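Local coordinates for protein SmhB (Serratia marcescens, PDB 6ZZ5) that is the B component of the tripartite alpha-pore-forming toxin Smh, captured here in soluble form, and is likely to act with its partner proteins in perforating target membranes, at residues A[70-75]-A[121-126]; A[215-220]-A[347-352]; A[342-345]-A[351-354]. All coordinates share one frame; numbering follows the deposited sequence. Where two conformers were deposited one is given.

How the contacts relate
Contact 1 joins two long helices of the bundle, 44-92 and 99-151, whereas contacts 2 and 3 lie on the opposite side of the chain's centre, around the sheet and the C-terminal helix 349-359. Centres of contacts 1 and 2 are 29 Å apart and those of contacts 1 and 3 are 33 Å apart, with nearest atoms about 13 Å and 19 Å apart, so contact 1 touches neither. Contacts 2 and 3 have centres 6 Å apart, share Asp-351 and Phe-352, and touch where Ala-217 CB packs 3.4 Å from Val-353 CG2 and Ile-349 CD1 4.2 Å from Val-343 CG2. The sulfate ion belongs to contact 1.

Contact 1 (A[70-75]-A[121-126]). With SO4 (sulfate ion), chain E.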
ATOM      1  N   PRO A  70      10.194   4.093   2.685  1.00 17.04           N
ATOM      2  CA  PRO A  70      10.804   5.275   3.329  1.00 18.93           C
ATOM      3  C   PRO A  70      10.498   6.601   2.614  1.00 21.59           C
ATOM      4  O   PRO A  70      10.366   7.639   3.315  1.00 22.13           O
ATOM      5  CB  PRO A  70      12.319   5.030   3.357  1.00 23.00           C
ATOM      6  CG  PRO A  70      12.407   3.525   3.213  1.00 21.12           C
ATOM      7  CD  PRO A  70      11.238   3.116   2.327  1.00 20.18           C
ATOM      8  N   LEU A  71      10.269   6.570   1.302  1.00 18.04           N
ATOM      9  CA  LEU A  71       9.901   7.761   0.497  1.00 19.20           C
ATOM     10  C   LEU A  71       8.476   8.169   0.818  1.00 23.44           C
ATOM     11  O   LEU A  71       8.173   9.409   0.767  1.00 20.93           O
ATOM     12  CB  LEU A  71      10.091   7.546  -1.003  1.00 21.96           C
ATOM     13  CG  LEU A  71      11.515   7.185  -1.441  1.00 31.90           C
ATOM     14  CD1 LEU A  71      11.534   6.929  -2.938  1.00 39.71           C
ATOM     15  CD2 LEU A  71      12.566   8.207  -1.015  1.00 31.77           C
ATOM     16  N   ILE A  72       7.597   7.197   1.076  1.00 19.49           N
ATOM     17  CA  ILE A  72       6.194   7.527   1.412  1.00 18.66           C
ATOM     18  C   ILE A  72       6.180   8.197   2.803  1.00 18.41           C
ATOM     19  O   ILE A  72       5.507   9.200   3.003  1.00 18.72           O
ATOM     20  CB  ILE A  72       5.319   6.284   1.211  1.00 20.99           C
ATOM     21  CG1 ILE A  72       5.284   5.964  -0.295  1.00 20.90           C
ATOM     22  CG2 ILE A  72       3.941   6.548   1.769  1.00 21.07           C
ATOM     23  CD1 ILE A  72       4.788   4.641  -0.679  1.00 32.47           C
ATOM     24  N   ILE A  73       6.955   7.699   3.741  1.00 18.71           N
ATOM     25  CA  ILE A  73       7.010   8.310   5.089  1.00 20.40           C
ATOM     26  C   ILE A  73       7.615   9.708   4.973  1.00 22.19           C
ATOM     27  O   ILE A  73       7.119  10.658   5.633  1.00 19.59           O
ATOM     28  CB  ILE A  73       7.754   7.393   6.073  1.00 26.89           C
ATOM     29  CG1 ILE A  73       6.970   6.076   6.246  1.00 30.51           C
ATOM     30  CG2 ILE A  73       7.981   8.109   7.393  1.00 25.56           C
ATOM     31  CD1 ILE A  73       7.747   4.976   6.947  1.00 34.79           C
ATOM     32  N   ARG A  74       8.656   9.819   4.164  1.00 16.14           N
ATOM     33  CA  ARG A  74       9.317  11.105   3.918  1.00 16.56           C
ATOM     34  C   ARG A  74       8.268  12.110   3.415  1.00 21.43           C
ATOM     35  O   ARG A  74       8.329  13.297   3.855  1.00 18.93           O
ATOM     36  CB  ARG A  74      10.494  10.867   2.977  1.00 23.83           C
ATOM     37  CG  ARG A  74      11.127  12.127   2.437  1.00 30.11           C
ATOM     38  CD  ARG A  74      11.754  12.879   3.571  1.00 37.38           C
ATOM     39  NE  ARG A  74      12.801  12.119   4.234  1.00 52.23           N
ATOM     40  CZ  ARG A  74      13.384  12.494   5.373  1.00 69.73           C
ATOM     41  NH1 ARG A  74      14.353  11.756   5.895  1.00 63.56           N
ATOM     42  NH2 ARG A  74      12.987  13.602   5.981  1.00 50.37           N
ATOM     43  N   ASN A  75       7.372  11.670   2.508  1.00 17.89           N
ATOM     44  CA  ASN A  75       6.366  12.557   1.908  1.00 15.29           C
ATOM     45  C   ASN A  75       5.527  13.111   3.065  1.00 16.45           C
ATOM     46  O   ASN A  75       5.192  14.310   3.060  1.00 15.57           O
ATOM     47  CB  ASN A  75       5.470  11.854   0.906  1.00 16.69           C
ATOM     48  CG  ASN A  75       4.411  12.800   0.394  1.00 17.82           C
ATOM     49  OD1 ASN A  75       4.746  13.708  -0.350  1.00 19.45           O
ATOM     50  ND2 ASN A  75       3.156  12.562   0.746  1.00 16.94           N
ATOM     51  N   ALA A 121       7.165  13.215  -7.193  1.00 18.94           N
ATOM     52  CA  ALA A 121       7.305  12.831  -8.606  1.00 21.16           C
ATOM     53  C   ALA A 121       8.360  11.715  -8.737  1.00 20.16           C
ATOM     54  O   ALA A 121       8.112  10.761  -9.489  1.00 19.77           O
ATOM     55  CB  ALA A 121       7.666  14.019  -9.443  1.00 19.68           C
ATOM     56  N   ASN A 122       9.490  11.799  -8.038  1.00 19.90           N
ATOM     57  CA  ASN A 122      10.516  10.711  -8.039  1.00 20.43           C
ATOM     58  C   ASN A 122       9.904   9.438  -7.442  1.00 20.79           C
ATOM     59  O   ASN A 122      10.095   8.377  -8.004  1.00 21.27           O
ATOM     60  CB  ASN A 122      11.835  11.161  -7.410  1.00 25.94           C
ATOM     61  CG  ASN A 122      12.576  12.082  -8.361  1.00 32.21           C
ATOM     62  OD1 ASN A 122      12.337  12.034  -9.586  1.00 38.23           O
ATOM     63  ND2 ASN A 122      13.445  12.939  -7.835  1.00 35.05           N
ATOM     64  N   THR A 123       9.142   9.545  -6.377  1.00 17.41           N
ATOM     65  CA  THR A 123       8.432   8.410  -5.752  1.00 16.25           C
ATOM     66  C   THR A 123       7.482   7.765  -6.766  1.00 16.07           C
ATOM     67  O   THR A 123       7.524   6.533  -6.907  1.00 16.31           O
ATOM     68  CB  THR A 123       7.723   8.846  -4.465  1.00 16.79           C
ATOM     69  OG1 THR A 123       8.757   9.314  -3.595  1.00 21.87           O
ATOM     70  CG2 THR A 123       7.011   7.696  -3.795  1.00 17.56           C
ATOM     71  N   ARG A 124       6.653   8.566  -7.420  1.00 16.78           N
ATOM     72  CA  ARG A 124       5.701   8.083  -8.450  1.00 16.59           C
ATOM     73  C   ARG A 124       6.460   7.321  -9.538  1.00 16.59           C
ATOM     74  O   ARG A 124       5.973   6.243  -9.988  1.00 17.07           O
ATOM     75  CB  ARG A 124       4.917   9.237  -9.067  1.00 18.78           C
ATOM     76  CG  ARG A 124       4.045   8.786 -10.234  1.00 19.14           C
ATOM     77  CD  ARG A 124       3.227   9.881 -10.882  1.00 26.14           C
ATOM     78  NE  ARG A 124       4.041  11.046 -11.147  1.00 26.14           N
ATOM     79  CZ  ARG A 124       4.878  11.179 -12.164  1.00 32.70           C
ATOM     80  NH1 ARG A 124       5.026  10.209 -13.052  1.00 33.25           N
ATOM     81  NH2 ARG A 124       5.565  12.296 -12.304  1.00 33.44           N
ATOM     82  N   ARG A 125       7.570   7.868 -10.020  1.00 17.45           N
ATOM     83  CA  ARG A 125       8.334   7.226 -11.106  1.00 18.29           C
ATOM     84  C   ARG A 125       8.952   5.913 -10.592  1.00 16.12           C
ATOM     85  O   ARG A 125       8.990   4.921 -11.342  1.00 16.12           O
ATOM     86  CB  ARG A 125       9.430   8.126 -11.656  1.00 27.10           C
ATOM     87  CG  ARG A 125       9.001   9.370 -12.421  1.00 30.90           C
ATOM     88  CD  ARG A 125      10.251  10.267 -12.655  1.00 37.21           C
ATOM     89  NE  ARG A 125       9.712  11.543 -13.050  1.00 41.12           N
ATOM     90  CZ  ARG A 125       9.846  12.704 -12.438  1.00 30.36           C
ATOM     91  NH1 ARG A 125      10.698  12.887 -11.457  1.00 31.28           N
ATOM     92  NH2 ARG A 125       9.213  13.746 -12.940  1.00 46.09           N
ATOM     93  N   THR A 126       9.449   5.872  -9.361  1.00 17.02           N
ATOM     94  CA  THR A 126      10.093   4.681  -8.799  1.00 17.39           C
ATOM     95  C   THR A 126       9.036   3.568  -8.668  1.00 17.98           C
ATOM     96  O   THR A 126       9.322   2.393  -9.090  1.00 16.73           O
ATOM     97  CB  THR A 126      10.774   4.951  -7.454  1.00 21.54           C
ATOM     98  OG1 THR A 126      11.711   5.990  -7.721  1.00 20.45           O
ATOM     99  CG2 THR A 126      11.494   3.735  -6.921  1.00 24.02           C
TER
HETATM  100  S   SO4 E 403       7.252  11.870 -15.812  1.00 50.21           S
HETATM  101  O1  SO4 E 403       8.585  11.416 -15.473  1.00 62.10           O
HETATM  102  O2  SO4 E 403       7.034  13.182 -15.262  1.00 51.36           O
HETATM  103  O3  SO4 E 403       7.097  11.918 -17.246  1.00 86.19           O
HETATM  104  O4  SO4 E 403       6.304  10.938 -15.271  1.00 54.89           O
HETATM  105  O   HOH W   1       7.398  10.673  -1.778  1.00 21.89           O
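Leu-71 meets Thr-123 across the two helices, and the flat groups lie beyond this meeting, on helix 99-151: the guanidiniums of Arg-124 and Arg-125. Each has Ala-121 O above one face, away from its centre, and a sulfate ion at its edge. Arg-124 NH1 donates to SO4 O4 at 2.7 Å (159°), its NH2 making weaker bonds. Arg-125 grips with NE to SO4 O1 at 2.7 Å (167°) and NH2 to SO4 O2 at 3.2 Å. The edge of the Arg-125 guanidinium also meets Asn-122 OD1, a weak bond from NH1, and that NH1 is salt-bridged to Glu-118 OE2. The pair is consistent with a spot able to hold an anion, although the sulfate probably came from the crystallisation liquor.

Between the helices, the side chains of Leu-71 and Thr-123 run antiparallel past one another, Leu-71 CB lying 3.4 Å from Thr-123 OG1. A chi1 of -61° sets that hydroxyl beside its own backbone N, where it is hydrogen-bonded to Val-119 O. It also bonds at 2.6 Å to a water, which donates to Leu-71 O at 2.9 Å.

Helices 4-30 and 252-300 pack alongside, through Ile-72 on Gln-15 and Ala-19 and through Asn-75 OD1 bonded to Trp-285. The chemistry is thus water-mediated packing of two long bundle helices within the Bacillus haemolytic enterotoxin (HBL) family region, a single water linking Thr-123 to the Leu-71 carbonyl.

Contact 2 (A[215-220]-A[347-352])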
ATOM      1  N   GLY A 215      -1.191 -13.993   1.477  1.00 15.03           N
ATOM      2  CA  GLY A 215      -2.006 -14.489   2.605  1.00 19.55           C
ATOM      3  C   GLY A 215      -1.875 -13.563   3.779  1.00 16.47           C
ATOM      4  O   GLY A 215      -1.042 -13.850   4.644  1.00 15.82           O
ATOM      5  N   ILE A 216      -2.598 -12.449   3.745  1.00 15.19           N
ATOM      6  CA  ILE A 216      -2.455 -11.350   4.733  1.00 16.71           C
ATOM      7  C   ILE A 216      -3.777 -11.045   5.407  1.00 16.88           C
ATOM      8  O   ILE A 216      -4.843 -11.103   4.769  1.00 17.71           O
ATOM      9  CB  ILE A 216      -1.849 -10.080   4.108  1.00 16.21           C
ATOM     10  CG1 ILE A 216      -2.708  -9.475   3.000  1.00 19.14           C
ATOM     11  CG2 ILE A 216      -0.447 -10.395   3.625  1.00 18.11           C
ATOM     12  CD1 ILE A 216      -2.302  -8.096   2.623  1.00 18.23           C
ATOM     13  N   ALA A 217      -3.656 -10.657   6.655  1.00 16.33           N
ATOM     14  CA  ALA A 217      -4.744 -10.038   7.432  1.00 20.46           C
ATOM     15  C   ALA A 217      -4.225  -8.704   7.973  1.00 19.75           C
ATOM     16  O   ALA A 217      -3.044  -8.613   8.436  1.00 17.42           O
ATOM     17  CB  ALA A 217      -5.193 -10.943   8.532  1.00 21.61           C
ATOM     18  N   MET A 218      -5.078  -7.702   7.860  1.00 18.41           N
ATOM     19  CA  MET A 218      -4.854  -6.415   8.528  1.00 20.21           C
ATOM     20  C   MET A 218      -6.132  -6.076   9.305  1.00 21.62           C
ATOM     21  O   MET A 218      -7.268  -6.129   8.774  1.00 22.25           O
ATOM     22  CB  MET A 218      -4.488  -5.340   7.508  1.00 15.35           C
ATOM     23  CG  MET A 218      -3.334  -5.751   6.556  1.00 14.81           C
ATOM     24  SD  MET A 218      -2.746  -4.408   5.542  1.00 19.81           S
ATOM     25  CE  MET A 218      -1.931  -3.337   6.709  1.00 15.96           C
ATOM     26  N   MET A 219      -5.920  -5.692  10.534  1.00 17.96           N
ATOM     27  CA  MET A 219      -6.991  -5.378  11.474  1.00 19.84           C
ATOM     28  C   MET A 219      -6.580  -4.131  12.222  1.00 19.48           C
ATOM     29  O   MET A 219      -5.466  -3.679  12.031  1.00 23.59           O
ATOM     30  CB  MET A 219      -7.187  -6.589  12.396  1.00 25.73           C
ATOM     31  CG  MET A 219      -7.786  -7.740  11.635  1.00 31.11           C
ATOM     32  SD  MET A 219      -7.395  -9.290  12.367  1.00 36.63           S
ATOM     33  CE  MET A 219      -5.620  -9.343  12.070  1.00 31.29           C
ATOM     34  N   THR A 220      -7.478  -3.575  13.013  1.00 25.28           N
ATOM     35  CA  THR A 220      -7.237  -2.380  13.850  1.00 22.95           C
ATOM     36  C   THR A 220      -7.210  -2.799  15.325  1.00 26.78           C
ATOM     37  O   THR A 220      -7.825  -3.814  15.713  1.00 27.72           O
ATOM     38  CB  THR A 220      -8.306  -1.305  13.595  1.00 25.45           C
ATOM     39  OG1 THR A 220      -9.577  -1.896  13.843  1.00 23.23           O
ATOM     40  CG2 THR A 220      -8.215  -0.748  12.199  1.00 23.09           C
ATOM     41  N   GLN A 347      -2.189 -23.147  11.243  1.00 24.04           N
ATOM     42  CA  GLN A 347      -3.379 -22.296  10.997  1.00 21.80           C
ATOM     43  C   GLN A 347      -3.128 -21.554   9.686  1.00 22.36           C
ATOM     44  O   GLN A 347      -2.100 -20.800   9.584  1.00 22.45           O
ATOM     45  CB  GLN A 347      -3.614 -21.308  12.149  1.00 22.18           C
ATOM     46  CG  GLN A 347      -4.093 -21.941  13.450  1.00 24.65           C
ATOM     47  CD  GLN A 347      -4.225 -20.928  14.565  1.00 26.88           C
ATOM     48  OE1 GLN A 347      -4.259 -19.729  14.363  1.00 28.36           O
ATOM     49  NE2 GLN A 347      -4.232 -21.421  15.781  1.00 32.08           N
ATOM     50  N   SER A 348      -4.102 -21.623   8.791  1.00 20.23           N
ATOM     51  CA  SER A 348      -4.157 -20.761   7.583  1.00 23.28           C
ATOM     52  C   SER A 348      -4.438 -19.323   8.021  1.00 22.80           C
ATOM     53  O   SER A 348      -4.888 -19.102   9.161  1.00 20.23           O
ATOM     54  CB  SER A 348      -5.238 -21.268   6.638  1.00 22.82           C
ATOM     55  OG  SER A 348      -6.514 -21.086   7.223  1.00 20.40           O
ATOM     56  N   ILE A 349      -4.250 -18.349   7.143  1.00 19.01           N
ATOM     57  CA  ILE A 349      -4.636 -16.961   7.514  1.00 19.91           C
ATOM     58  C   ILE A 349      -6.134 -16.897   7.805  1.00 19.56           C
ATOM     59  O   ILE A 349      -6.500 -16.211   8.764  1.00 20.21           O
ATOM     60  CB  ILE A 349      -4.146 -15.905   6.506  1.00 16.16           C
ATOM     61  CG1 ILE A 349      -4.245 -14.524   7.150  1.00 15.86           C
ATOM     62  CG2 ILE A 349      -4.881 -16.002   5.176  1.00 18.42           C
ATOM     63  CD1 ILE A 349      -3.353 -14.356   8.408  1.00 17.97           C
ATOM     64  N   ALA A 350      -6.994 -17.599   7.060  1.00 18.77           N
ATOM     65  CA  ALA A 350      -8.450 -17.588   7.358  1.00 19.92           C
ATOM     66  C   ALA A 350      -8.769 -18.220   8.727  1.00 20.16           C
ATOM     67  O   ALA A 350      -9.618 -17.665   9.452  1.00 23.14           O
ATOM     68  CB  ALA A 350      -9.244 -18.291   6.272  1.00 21.65           C
ATOM     69  N   ASP A 351      -8.109 -19.305   9.107  0.50 23.29           N
ATOM     70  CA  ASP A 351      -8.302 -19.962  10.430  0.50 24.07           C
ATOM     71  C   ASP A 351      -7.869 -18.988  11.535  0.50 24.64           C
ATOM     72  O   ASP A 351      -8.596 -18.836  12.508  0.50 26.40           O
ATOM     73  CB  ASP A 351      -7.512 -21.266  10.484  0.50 29.97           C
ATOM     74  CG  ASP A 351      -7.784 -22.117  11.702  0.50 30.47           C
ATOM     75  OD1 ASP A 351      -8.867 -21.989  12.288  0.50 29.87           O
ATOM     76  OD2 ASP A 351      -6.900 -22.893  12.038  0.50 32.87           O
ATOM     77  N   PHE A 352      -6.726 -18.320  11.369  1.00 23.86           N
ATOM     78  CA  PHE A 352      -6.197 -17.370  12.378  1.00 21.94           C
ATOM     79  C   PHE A 352      -7.187 -16.213  12.578  1.00 23.58           C
ATOM     80  O   PHE A 352      -7.477 -15.828  13.704  1.00 23.42           O
ATOM     81  CB  PHE A 352      -4.880 -16.777  11.889  1.00 21.98           C
ATOM     82  CG  PHE A 352      -4.245 -15.841  12.874  1.00 23.90           C
ATOM     83  CD1 PHE A 352      -3.549 -16.343  13.974  1.00 25.75           C
ATOM     84  CD2 PHE A 352      -4.293 -14.462  12.652  1.00 23.56           C
ATOM     85  CE1 PHE A 352      -2.960 -15.461  14.875  1.00 27.00           C
ATOM     86  CE2 PHE A 352      -3.673 -13.593  13.532  1.00 24.00           C
ATOM     87  CZ  PHE A 352      -3.030 -14.100  14.657  1.00 24.81           C
TER
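Ile-349 packs on Ala-217 and on the backbone of Ile-216, its branches spread over Gly-215 and the first residues of strand 216-221. Ile-349 CD1 reaches Ala-217 CB at 3.9 Å, a methyl-to-methyl touch, while Ile-349 CG1 lies against the backbone, 3.9 Å from Ile-216 C. The other branch, Ile-349 CG2, rests 4.1 Å from Gly-215 C, where no side chain intervenes. These approaches follow from chi1 of -165°, which turns CG1 anti to the backbone N and leaves CG2 between N and the carbonyl carbon.

Hydrogen bonding lies within the helix start and toward outside partners. Ser-348 is the N-cap of helix 349-359: its OG accepts from Asp-351 N at 3.0 Å (160°), while Phe-352 N donates to Ser-348 O at 3.0 Å. The same OG is also hydrogen-bonded to Glu-241 of helix 230-245. Backbone bonds tie Ile-349 to Ala-198, and Gly-215 and Ala-217 to Gly-197 and Ala-195.

The capped start of the C-terminal helix thus packs on one side of the small mixed sheet, and on the other side Ile-216 faces helices 4-30 and 156-184. Between the two segments themselves the contact is van der Waals in kind, while hydrogen bonds to residues 195-198 hold each of them separately.

Contact 3 (A[342-345]-A[351-354]); sequences EVPA and DFVK
Val-343 places one methyl squarely on the ring of Phe-352. Its CG2 lies 3.8 Å from the ring centroid and only 12° off the ring normal, which is the geometry of a CH-pi contact over the face. The other methyl, Val-343 CG1, is displaced toward the stem of the phenylalanine and stands 4.1 Å from Phe-352 CB. Pro-344 comes in at about a right angle to the phenylalanine side chain, with Pro-344 CD 4.0 Å from Phe-352 CD1. Glu-342 adds its backbone: Glu-342 O is 3.9 Å from Phe-352 CE1.

Torsions on both sides account for this fit. In Phe-352 the ring carbon CG is anti to the backbone N (chi1 -178°), which carries the ring out from the helix toward the 342-345 loop. In Val-343, chi1 of 175° puts CG1 anti to N and leaves CG2 beside N, the methyl that meets the ring. Val-343 therefore takes the middle of the face, while Pro-344 lies by CD1 and Glu-342 O by CE1.

Further out, Ile-349 CD1 backs the same Val-343 CG2 at 4.2 Å, linking this contact to the packing of Ile-349 on strand 216-221. Phe-352 also packs on Arg-341 and Gln-347 and on Ala-195 of strand 191-196, and Val-343 touches Ala-195 too. This is a surface contact, in which the loop is folded back on the helix it precedes. That loop runs from strand 339-340, an outermost strand of the sheet within this chain, into helix 349-359. On the helix, Val-353 packs against Ala-230, Asp-234 and Leu-237, so helix 349-359 lies between the returning loop, strand 191-196 and helix 230-245.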
ATOM      1  N   GLU A 342       2.412 -13.463  14.919  1.00 22.27           N
ATOM      2  CA  GLU A 342       2.892 -14.751  14.352  1.00 24.14           C
ATOM      3  C   GLU A 342       1.705 -15.723  14.290  1.00 26.51           C
ATOM      4  O   GLU A 342       0.917 -15.855  15.260  1.00 24.09           O
ATOM      5  CB  GLU A 342       4.026 -15.348  15.210  1.00 27.95           C
ATOM      6  CG  GLU A 342       5.260 -14.419  15.276  1.00 34.97           C
ATOM      7  CD  GLU A 342       5.759 -13.904  13.917  1.00 32.88           C
ATOM      8  OE1 GLU A 342       5.740 -14.670  12.940  1.00 28.08           O
ATOM      9  OE2 GLU A 342       6.136 -12.720  13.796  1.00 27.38           O
ATOM     10  N   VAL A 343       1.527 -16.325  13.139  1.00 24.45           N
ATOM     11  CA  VAL A 343       0.452 -17.298  12.925  1.00 23.35           C
ATOM     12  C   VAL A 343       1.049 -18.655  13.160  1.00 23.38           C
ATOM     13  O   VAL A 343       2.045 -18.975  12.536  1.00 23.53           O
ATOM     14  CB  VAL A 343      -0.143 -17.139  11.522  1.00 23.91           C
ATOM     15  CG1 VAL A 343      -1.142 -18.217  11.276  1.00 23.60           C
ATOM     16  CG2 VAL A 343      -0.754 -15.752  11.349  1.00 22.66           C
ATOM     17  N   PRO A 344       0.412 -19.481  14.001  1.00 25.36           N
ATOM     18  CA  PRO A 344       0.843 -20.859  14.211  1.00 28.14           C
ATOM     19  C   PRO A 344       0.897 -21.656  12.916  1.00 30.01           C
ATOM     20  O   PRO A 344       0.107 -21.411  12.020  1.00 27.00           O
ATOM     21  CB  PRO A 344      -0.187 -21.448  15.182  1.00 30.55           C
ATOM     22  CG  PRO A 344      -0.715 -20.213  15.910  1.00 31.26           C
ATOM     23  CD  PRO A 344      -0.745 -19.133  14.831  1.00 27.03           C
ATOM     24  N   ALA A 345       1.867 -22.567  12.857  1.00 31.39           N
ATOM     25  CA  ALA A 345       2.263 -23.326  11.649  1.00 30.57           C
ATOM     26  C   ALA A 345       1.048 -24.114  11.130  1.00 27.93           C
ATOM     27  O   ALA A 345       1.006 -24.342   9.964  1.00 30.14           O
ATOM     28  CB  ALA A 345       3.401 -24.262  12.009  1.00 33.44           C
ATOM     29  N   ASP A 351      -8.109 -19.305   9.107  0.50 23.29           N
ATOM     30  CA  ASP A 351      -8.302 -19.962  10.430  0.50 24.07           C
ATOM     31  C   ASP A 351      -7.869 -18.988  11.535  0.50 24.64           C
ATOM     32  O   ASP A 351      -8.596 -18.836  12.508  0.50 26.40           O
ATOM     33  CB  ASP A 351      -7.512 -21.266  10.484  0.50 29.97           C
ATOM     34  CG  ASP A 351      -7.784 -22.117  11.702  0.50 30.47           C
ATOM     35  OD1 ASP A 351      -8.867 -21.989  12.288  0.50 29.87           O
ATOM     36  OD2 ASP A 351      -6.900 -22.893  12.038  0.50 32.87           O
ATOM     37  N   PHE A 352      -6.726 -18.320  11.369  1.00 23.86           N
ATOM     38  CA  PHE A 352      -6.197 -17.370  12.378  1.00 21.94           C
ATOM     39  C   PHE A 352      -7.187 -16.213  12.578  1.00 23.58           C
ATOM     40  O   PHE A 352      -7.477 -15.828  13.704  1.00 23.42           O
ATOM     41  CB  PHE A 352      -4.880 -16.777  11.889  1.00 21.98           C
ATOM     42  CG  PHE A 352      -4.245 -15.841  12.874  1.00 23.90           C
ATOM     43  CD1 PHE A 352      -3.549 -16.343  13.974  1.00 25.75           C
ATOM     44  CD2 PHE A 352      -4.293 -14.462  12.652  1.00 23.56           C
ATOM     45  CE1 PHE A 352      -2.960 -15.461  14.875  1.00 27.00           C
ATOM     46  CE2 PHE A 352      -3.673 -13.593  13.532  1.00 24.00           C
ATOM     47  CZ  PHE A 352      -3.030 -14.100  14.657  1.00 24.81           C
ATOM     48  N   VAL A 353      -7.665 -15.638  11.480  1.00 20.99           N
ATOM     49  CA  VAL A 353      -8.620 -14.509  11.541  1.00 21.43           C
ATOM     50  C   VAL A 353      -9.952 -15.008  12.097  1.00 22.20           C
ATOM     51  O   VAL A 353     -10.554 -14.271  12.897  1.00 22.36           O
ATOM     52  CB  VAL A 353      -8.720 -13.800  10.182  1.00 21.84           C
ATOM     53  CG1 VAL A 353      -9.873 -12.811  10.160  1.00 25.22           C
ATOM     54  CG2 VAL A 353      -7.397 -13.124   9.854  1.00 21.96           C
ATOM     55  N   LYS A 354     -10.381 -16.221  11.749  1.00 24.16           N
ATOM     56  CA  LYS A 354     -11.653 -16.754  12.292  1.00 28.56           C
ATOM     57  C   LYS A 354     -11.541 -16.867  13.816  1.00 28.76           C
ATOM     58  O   LYS A 354     -12.451 -16.412  14.514  1.00 26.95           O
ATOM     59  CB  LYS A 354     -12.022 -18.069  11.635  1.00 30.72           C
ATOM     60  CG  LYS A 354     -13.426 -18.587  11.938  1.00 36.70           C
ATOM     61  CD  LYS A 354     -13.813 -19.609  10.862  1.00 47.94           C
ATOM     62  CE  LYS A 354     -14.461 -20.862  11.402  1.00 69.94           C
ATOM     63  NZ  LYS A 354     -15.883 -20.607  11.720  1.00 88.55           N
TER